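PDB 3WWE: oxidized polyvinyl alcohol hydrolase, which hydrolyses beta-diketones such as 4,6-nonanedione and attacks oxidized polyvinyl alcohol in the second step of polyvinyl alcohol degradation. Local coordinates for residues D258-T263 with F270-Y275; N127-G132 with I176-T181. All coordinates share one frame; numbering follows the deposited sequence.

Interaction 1. Residues D258-T263 with F270-Y275; sequences DLWNCT and FLCADY. With AE3 (2-(2-ethoxyethoxy)ethanol), chain B.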
loop_
_atom_site.group_PDB
_atom_site.type_symbol
_atom_site.label_atom_id
_atom_site.label_comp_id
_atom_site.label_asym_id
_atom_site.label_seq_id
_atom_site.Cartn_x
_atom_site.Cartn_y
_atom_site.Cartn_z
ATOM N N ASP A 258 -10.968 11.945 -5.764
ATOM C CA ASP A 258 -10.226 11.012 -4.899
ATOM C C ASP A 258 -9.901 11.862 -3.670
ATOM O O ASP A 258 -8.864 12.509 -3.626
ATOM C CB ASP A 258 -8.948 10.541 -5.600
ATOM C CG ASP A 258 -8.264 9.378 -4.859
ATOM O OD1 ASP A 258 -8.688 9.055 -3.724
ATOM O OD2 ASP A 258 -7.308 8.793 -5.408
ATOM N N LEU A 259 -10.806 11.878 -2.697
ATOM C CA LEU A 259 -10.659 12.691 -1.491
ATOM C C LEU A 259 -11.359 11.888 -0.420
ATOM O O LEU A 259 -12.149 11.003 -0.761
ATOM C CB LEU A 259 -11.431 14.007 -1.605
ATOM C CG LEU A 259 -11.257 14.952 -2.789
ATOM C CD1 LEU A 259 -12.497 15.920 -2.859
ATOM C CD2 LEU A 259 -9.949 15.710 -2.605
ATOM N N TRP A 260 -11.094 12.186 0.851
ATOM C CA TRP A 260 -11.754 11.461 1.945
ATOM C C TRP A 260 -12.243 12.404 3.053
ATOM O O TRP A 260 -11.490 13.240 3.555
ATOM C CB TRP A 260 -10.796 10.410 2.541
ATOM C CG TRP A 260 -11.361 9.587 3.630
ATOM C CD1 TRP A 260 -11.185 9.775 4.966
ATOM C CD2 TRP A 260 -12.284 8.489 3.503
ATOM N NE1 TRP A 260 -11.946 8.878 5.684
ATOM C CE2 TRP A 260 -12.629 8.078 4.813
ATOM C CE3 TRP A 260 -12.853 7.818 2.413
ATOM C CZ2 TRP A 260 -13.525 7.021 5.069
ATOM C CZ3 TRP A 260 -13.748 6.760 2.661
ATOM C CH2 TRP A 260 -14.073 6.374 3.987
ATOM N N ASN A 261 -13.499 12.267 3.437
ATOM C CA ASN A 261 -14.042 13.094 4.496
ATOM C C ASN A 261 -14.155 12.213 5.702
ATOM O O ASN A 261 -14.737 11.130 5.609
ATOM C CB ASN A 261 -15.444 13.601 4.165
ATOM C CG ASN A 261 -15.468 14.486 2.944
ATOM O OD1 ASN A 261 -16.207 14.233 1.974
ATOM N ND2 ASN A 261 -14.664 15.520 2.970
ATOM N N CYS A 262 -13.600 12.675 6.827
ATOM C CA CYS A 262 -13.703 11.941 8.092
ATOM C C CYS A 262 -15.080 12.219 8.716
ATOM O O CYS A 262 -15.783 13.128 8.306
ATOM C CB CYS A 262 -12.634 12.403 9.075
ATOM S SG CYS A 262 -10.978 11.730 8.703
ATOM N N THR A 263 -15.429 11.435 9.721
ATOM C CA THR A 263 -16.686 11.539 10.432
ATOM C C THR A 263 -16.408 11.845 11.907
ATOM O O THR A 263 -15.712 11.072 12.590
ATOM C CB THR A 263 -17.452 10.193 10.359
ATOM O OG1 THR A 263 -17.701 9.844 8.993
ATOM C CG2 THR A 263 -18.794 10.284 11.109
ATOM N N PHE A 270 -16.070 16.093 7.490
ATOM C CA PHE A 270 -15.200 17.189 7.060
ATOM C C PHE A 270 -14.070 16.571 6.237
ATOM O O PHE A 270 -13.723 15.423 6.424
ATOM C CB PHE A 270 -14.637 17.962 8.239
ATOM C CG PHE A 270 -13.746 17.149 9.136
ATOM C CD1 PHE A 270 -12.369 17.338 9.125
ATOM C CD2 PHE A 270 -14.286 16.139 9.949
ATOM C CE1 PHE A 270 -11.532 16.538 9.898
ATOM C CE2 PHE A 270 -13.454 15.319 10.744
ATOM C CZ PHE A 270 -12.068 15.527 10.713
ATOM N N LEU A 271 -13.515 17.337 5.314
ATOM C CA LEU A 271 -12.435 16.879 4.464
ATOM C C LEU A 271 -11.137 16.661 5.265
ATOM O O LEU A 271 -10.668 17.568 5.968
ATOM C CB LEU A 271 -12.177 17.911 3.329
ATOM C CG LEU A 271 -11.009 17.534 2.387
ATOM C CD1 LEU A 271 -11.461 16.291 1.656
ATOM C CD2 LEU A 271 -10.595 18.669 1.370
ATOM N N CYS A 272 -10.535 15.476 5.167
ATOM C CA CYS A 272 -9.306 15.310 5.941
ATOM C C CYS A 272 -8.158 14.648 5.184
ATOM O O CYS A 272 -7.058 14.422 5.734
ATOM C CB CYS A 272 -9.607 14.547 7.223
ATOM S SG CYS A 272 -10.263 13.005 6.781
ATOM N N ALA A 273 -8.414 14.349 3.918
ATOM C CA ALA A 273 -7.364 13.767 3.077
ATOM C C ALA A 273 -7.628 14.020 1.603
ATOM O O ALA A 273 -8.725 13.758 1.100
ATOM C CB ALA A 273 -7.242 12.282 3.308
ATOM N N ASP A 274 -6.624 14.532 0.930
ATOM C CA ASP A 274 -6.718 14.796 -0.514
ATOM C C ASP A 274 -5.590 13.975 -1.133
ATOM O O ASP A 274 -4.423 14.242 -0.860
ATOM C CB ASP A 274 -6.475 16.272 -0.775
ATOM C CG ASP A 274 -6.565 16.618 -2.245
ATOM O OD1 ASP A 274 -6.555 15.679 -3.106
ATOM O OD2 ASP A 274 -6.636 17.844 -2.513
ATOM N N TYR A 275 -5.926 12.996 -1.965
ATOM C CA TYR A 275 -4.901 12.125 -2.548
ATOM C C TYR A 275 -4.072 12.645 -3.740
ATOM O O TYR A 275 -3.093 12.015 -4.172
ATOM C CB TYR A 275 -5.527 10.752 -2.806
ATOM C CG TYR A 275 -6.061 10.213 -1.504
ATOM C CD1 TYR A 275 -7.375 10.477 -1.108
ATOM C CD2 TYR A 275 -5.217 9.542 -0.607
ATOM C CE1 TYR A 275 -7.834 10.096 0.167
ATOM C CE2 TYR A 275 -5.672 9.154 0.668
ATOM C CZ TYR A 275 -6.975 9.439 1.033
ATOM O OH TYR A 275 -7.457 9.049 2.238
HETATM C C1 AE3 B . -5.868 13.108 9.871
HETATM C C2 AE3 B . -5.757 11.644 9.537
HETATM O O2 AE3 B . -6.817 11.315 8.641
HETATM C C3 AE3 B . -6.284 10.418 7.665
HETATM C C4 AE3 B . -7.408 9.812 6.826
HETATM O O3 AE3 B . -6.853 8.839 5.925
HETATM C C5 AE3 B . -7.928 7.939 5.527
HETATM C C6 AE3 B . -7.346 6.800 4.658
HETATM O O4 AE3 B . -6.221 7.264 3.837
HETATM O O HOH W 1 -7.731 14.202 -5.356
#

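Interaction 2. Residues N127-G132 with I176-T181; sequences NPWFEG and ISSGGT. With AE3 (2-(2-ethoxyethoxy)ethanol), chain B.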
loop_
_atom_site.group_PDB
_atom_site.type_symbol
_atom_site.label_atom_id
_atom_site.label_comp_id
_atom_site.label_asym_id
_atom_site.label_seq_id
_atom_site.Cartn_x
_atom_site.Cartn_y
_atom_site.Cartn_z
ATOM N N ASN A 127 -6.103 4.335 12.696
ATOM C CA ASN A 127 -6.278 2.975 13.231
ATOM C C ASN A 127 -6.312 1.695 12.387
ATOM O O ASN A 127 -5.873 0.664 12.885
ATOM C CB ASN A 127 -7.485 2.968 14.185
ATOM C CG ASN A 127 -7.342 1.946 15.319
ATOM O OD1 ASN A 127 -6.298 1.832 15.959
ATOM N ND2 ASN A 127 -8.407 1.208 15.573
ATOM N N PRO A 128 -6.802 1.723 11.116
ATOM C CA PRO A 128 -6.860 0.506 10.276
ATOM C C PRO A 128 -5.511 -0.287 10.170
ATOM O O PRO A 128 -5.470 -1.520 10.271
ATOM C CB PRO A 128 -7.338 1.038 8.900
ATOM C CG PRO A 128 -8.064 2.291 9.228
ATOM C CD PRO A 128 -7.189 2.907 10.344
ATOM N N TRP A 129 -4.411 0.433 9.979
ATOM C CA TRP A 129 -3.080 -0.154 9.854
ATOM C C TRP A 129 -2.122 0.814 10.552
ATOM O O TRP A 129 -2.419 2.010 10.710
ATOM C CB TRP A 129 -2.602 -0.265 8.395
ATOM C CG TRP A 129 -3.520 -0.993 7.433
ATOM C CD1 TRP A 129 -4.414 -0.430 6.538
ATOM C CD2 TRP A 129 -3.662 -2.394 7.299
ATOM N NE1 TRP A 129 -5.098 -1.408 5.871
ATOM C CE2 TRP A 129 -4.657 -2.625 6.314
ATOM C CE3 TRP A 129 -3.056 -3.492 7.922
ATOM C CZ2 TRP A 129 -5.045 -3.903 5.943
ATOM C CZ3 TRP A 129 -3.453 -4.779 7.549
ATOM C CH2 TRP A 129 -4.427 -4.966 6.579
ATOM N N PHE A 130 -0.958 0.284 10.961
ATOM C CA PHE A 130 0.067 1.096 11.609
ATOM C C PHE A 130 0.783 1.660 10.412
ATOM O O PHE A 130 1.873 1.209 10.065
ATOM C CB PHE A 130 0.959 0.171 12.433
ATOM C CG PHE A 130 0.192 -0.589 13.491
ATOM C CD1 PHE A 130 -0.414 0.095 14.560
ATOM C CD2 PHE A 130 0.052 -1.945 13.428
ATOM C CE1 PHE A 130 -1.161 -0.600 15.575
ATOM C CE2 PHE A 130 -0.670 -2.639 14.414
ATOM C CZ PHE A 130 -1.279 -1.954 15.499
ATOM N N GLU A 131 0.157 2.650 9.766
ATOM C CA GLU A 131 0.705 3.202 8.524
ATOM C C GLU A 131 1.290 4.601 8.520
ATOM O O GLU A 131 1.716 5.067 7.469
ATOM C CB GLU A 131 -0.355 3.107 7.421
ATOM C CG GLU A 131 -1.789 3.308 7.919
ATOM C CD GLU A 131 -2.261 4.748 7.831
ATOM O OE1 GLU A 131 -1.584 5.678 8.344
ATOM O OE2 GLU A 131 -3.342 4.944 7.241
ATOM N N GLY A 132 1.299 5.265 9.672
ATOM C CA GLY A 132 1.858 6.611 9.763
ATOM C C GLY A 132 2.001 7.126 11.181
ATOM O O GLY A 132 1.172 6.787 12.022
ATOM N N ILE A 176 -5.746 -0.119 -0.887
ATOM C CA ILE A 176 -6.533 1.058 -1.146
ATOM C C ILE A 176 -6.661 1.961 0.099
ATOM O O ILE A 176 -6.820 1.483 1.230
ATOM C CB ILE A 176 -7.952 0.610 -1.652
ATOM C CG1 ILE A 176 -8.902 1.815 -1.791
ATOM C CG2 ILE A 176 -8.508 -0.453 -0.677
ATOM C CD1 ILE A 176 -8.539 2.751 -2.882
ATOM N N SER A 177 -6.558 3.275 -0.101
ATOM C CA SER A 177 -6.758 4.214 0.984
ATOM C C SER A 177 -5.755 3.916 2.110
ATOM O O SER A 177 -4.530 3.933 1.861
ATOM C CB SER A 177 -8.237 4.093 1.451
ATOM O OG SER A 177 -8.585 5.111 2.389
ATOM N N SER A 178 -6.248 3.636 3.321
ATOM C CA SER A 178 -5.332 3.335 4.425
ATOM C C SER A 178 -4.410 2.164 4.049
ATOM O O SER A 178 -3.224 2.162 4.409
ATOM C CB SER A 178 -6.114 3.032 5.688
ATOM O OG SER A 178 -5.248 2.952 6.757
ATOM N N GLY A 179 -4.960 1.166 3.346
ATOM C CA GLY A 179 -4.123 0.056 2.869
ATOM C C GLY A 179 -3.048 0.573 1.895
ATOM O O GLY A 179 -1.942 0.030 1.800
ATOM N N GLY A 180 -3.389 1.617 1.138
ATOM C CA GLY A 180 -2.435 2.251 0.226
ATOM C C GLY A 180 -1.369 3.029 0.981
ATOM O O GLY A 180 -0.185 3.054 0.604
ATOM N N THR A 181 -1.764 3.672 2.069
ATOM C CA THR A 181 -0.785 4.384 2.893
ATOM C C THR A 181 0.202 3.326 3.512
ATOM O O THR A 181 1.435 3.530 3.544
ATOM C CB THR A 181 -1.494 5.119 4.025
ATOM O OG1 THR A 181 -2.552 5.945 3.476
ATOM C CG2 THR A 181 -0.493 5.941 4.787
HETATM C C1 AE3 B . -5.868 13.108 9.871
HETATM C C2 AE3 B . -5.757 11.644 9.537
HETATM O O2 AE3 B . -6.817 11.315 8.641
HETATM C C3 AE3 B . -6.284 10.418 7.665
HETATM C C4 AE3 B . -7.408 9.812 6.826
HETATM O O3 AE3 B . -6.853 8.839 5.925
HETATM C C5 AE3 B . -7.928 7.939 5.527
HETATM C C6 AE3 B . -7.346 6.800 4.658
HETATM O O4 AE3 B . -6.221 7.264 3.837
HETATM O O HOH W 2 -4.175 6.820 5.433
#

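Interaction 1. Residues D258-T263 with F270-Y275
Trp-260 and Tyr-275 run alongside each other in one direction, with Trp-260 CB at the edge of the phenol ring, 3.8 Å from Tyr-275 CE1. Because Trp-260 CG stands anti to the backbone N (chi1 -178°), the indole meets Cys-272 edge-on, its CD1 3.8 Å from SG. That sulfur forms a disulfide with Cys-262 (chi3 82°), tying the strands together covalently, and Cys-262 CB in turn packs 3.5 Å from Phe-270 CE2. At the other end Asp-258 lies nearly perpendicular to the tyrosine side chain, carboxylate and ring planes only 24° apart, with OD1 3.3 Å from Tyr-275 CD1. OD1 is hydrogen-bonded to His-303 ND1, and the His-303 ring stacks on Tyr-275. The tyrosine OH shares a 2.7 Å hydrogen bond with AE3 O4. A leucine at Tyr-275 would probably leave that ligand oxygen without this mate and deprive the His-303 ring of its aromatic neighbour. Trp-260 O takes the N-H of Cys-272 at 2.9 Å and, weakly, that of Ala-273. This is a classic beta bulge in an antiparallel hairpin, whose base holds Asp-258, probably the acid of a Ser-His-Asp triad.

Interaction 2. Residues N127-G132 with I176-T181
Ser-178 and Glu-131 carry this buried contact through one hydrogen bond: Ser-178 OG donates to Glu-131 OE2 at 2.8 Å, arriving on the anti side of the carboxylate and 16° out of its plane. The serine oxygen gets there because OG is anti to the backbone N (chi1 -171°), which swings it off the helix toward the 127-132 loop. Glu-131 makes the matching move, its chain bent at chi2 (93°) to bring the carboxylate alongside the first turn, next to Ser-178. OE2 is gripped a second time by a water that donates to it at 2.7 Å; the same water is bonded to Thr-181 OG1 and to O4 of the bound AE3, joining the carboxylate to the ligand. The other oxygen, OE1, is held by Tyr-205 OH, so both carboxylate oxygens have hydrogen-bond partners.

Carbon atoms close round the rest of the hydroxyl. Pro-128 CB sits 3.6 Å from Ser-178 OG, and Trp-129 brings CD1, at the indole edge, to 3.5 Å from the same oxygen. Trp-129 NE1 passes 3.5 Å from Gly-179 CA while donating to Thr-69 O. Thr-181 faces Glu-131 with its methyl, CG2 lying 3.6 Å from the backbone O of Glu-131; its OG1 accepts from Glu-203 N.

Ser-177, charge-relay serine by similarity, occupies the sharp turn just before the helix, as in a GxSxG nucleophile elbow, with its OG bonded to His-303 NE2. The turn connects strand 170-176 of the large mixed sheet to helix 178-189, and the 127-132 loop, which runs between strand 96-100 and helix 148-160, packs against the first turn of helix 178-189, Trp-129 touching Met-182 of the same helix and Asp-149 of helix 148-160, so that the loop is wedged against both.

Interaction 2 lies in the buried centre of the fold, where a loop meets the start of helix 178-189, whereas interaction 1 is a partly buried hairpin farther out, separate from the large mixed sheet. They share no helix or strand and follow one another along the chain. Their chemistry differs accordingly: a ladder of backbone bonds reinforced by a disulfide in the hairpin, against a carboxylate, hydroxyls and a water in the core. They meet at the probable active site, where Tyr-275 OH packs 4.1 Å from Ser-177 OG, and AE3 touches both. His-303 bridges Asp-258 of interaction 1 and Ser-177 of interaction 2, consistent with a charge relay.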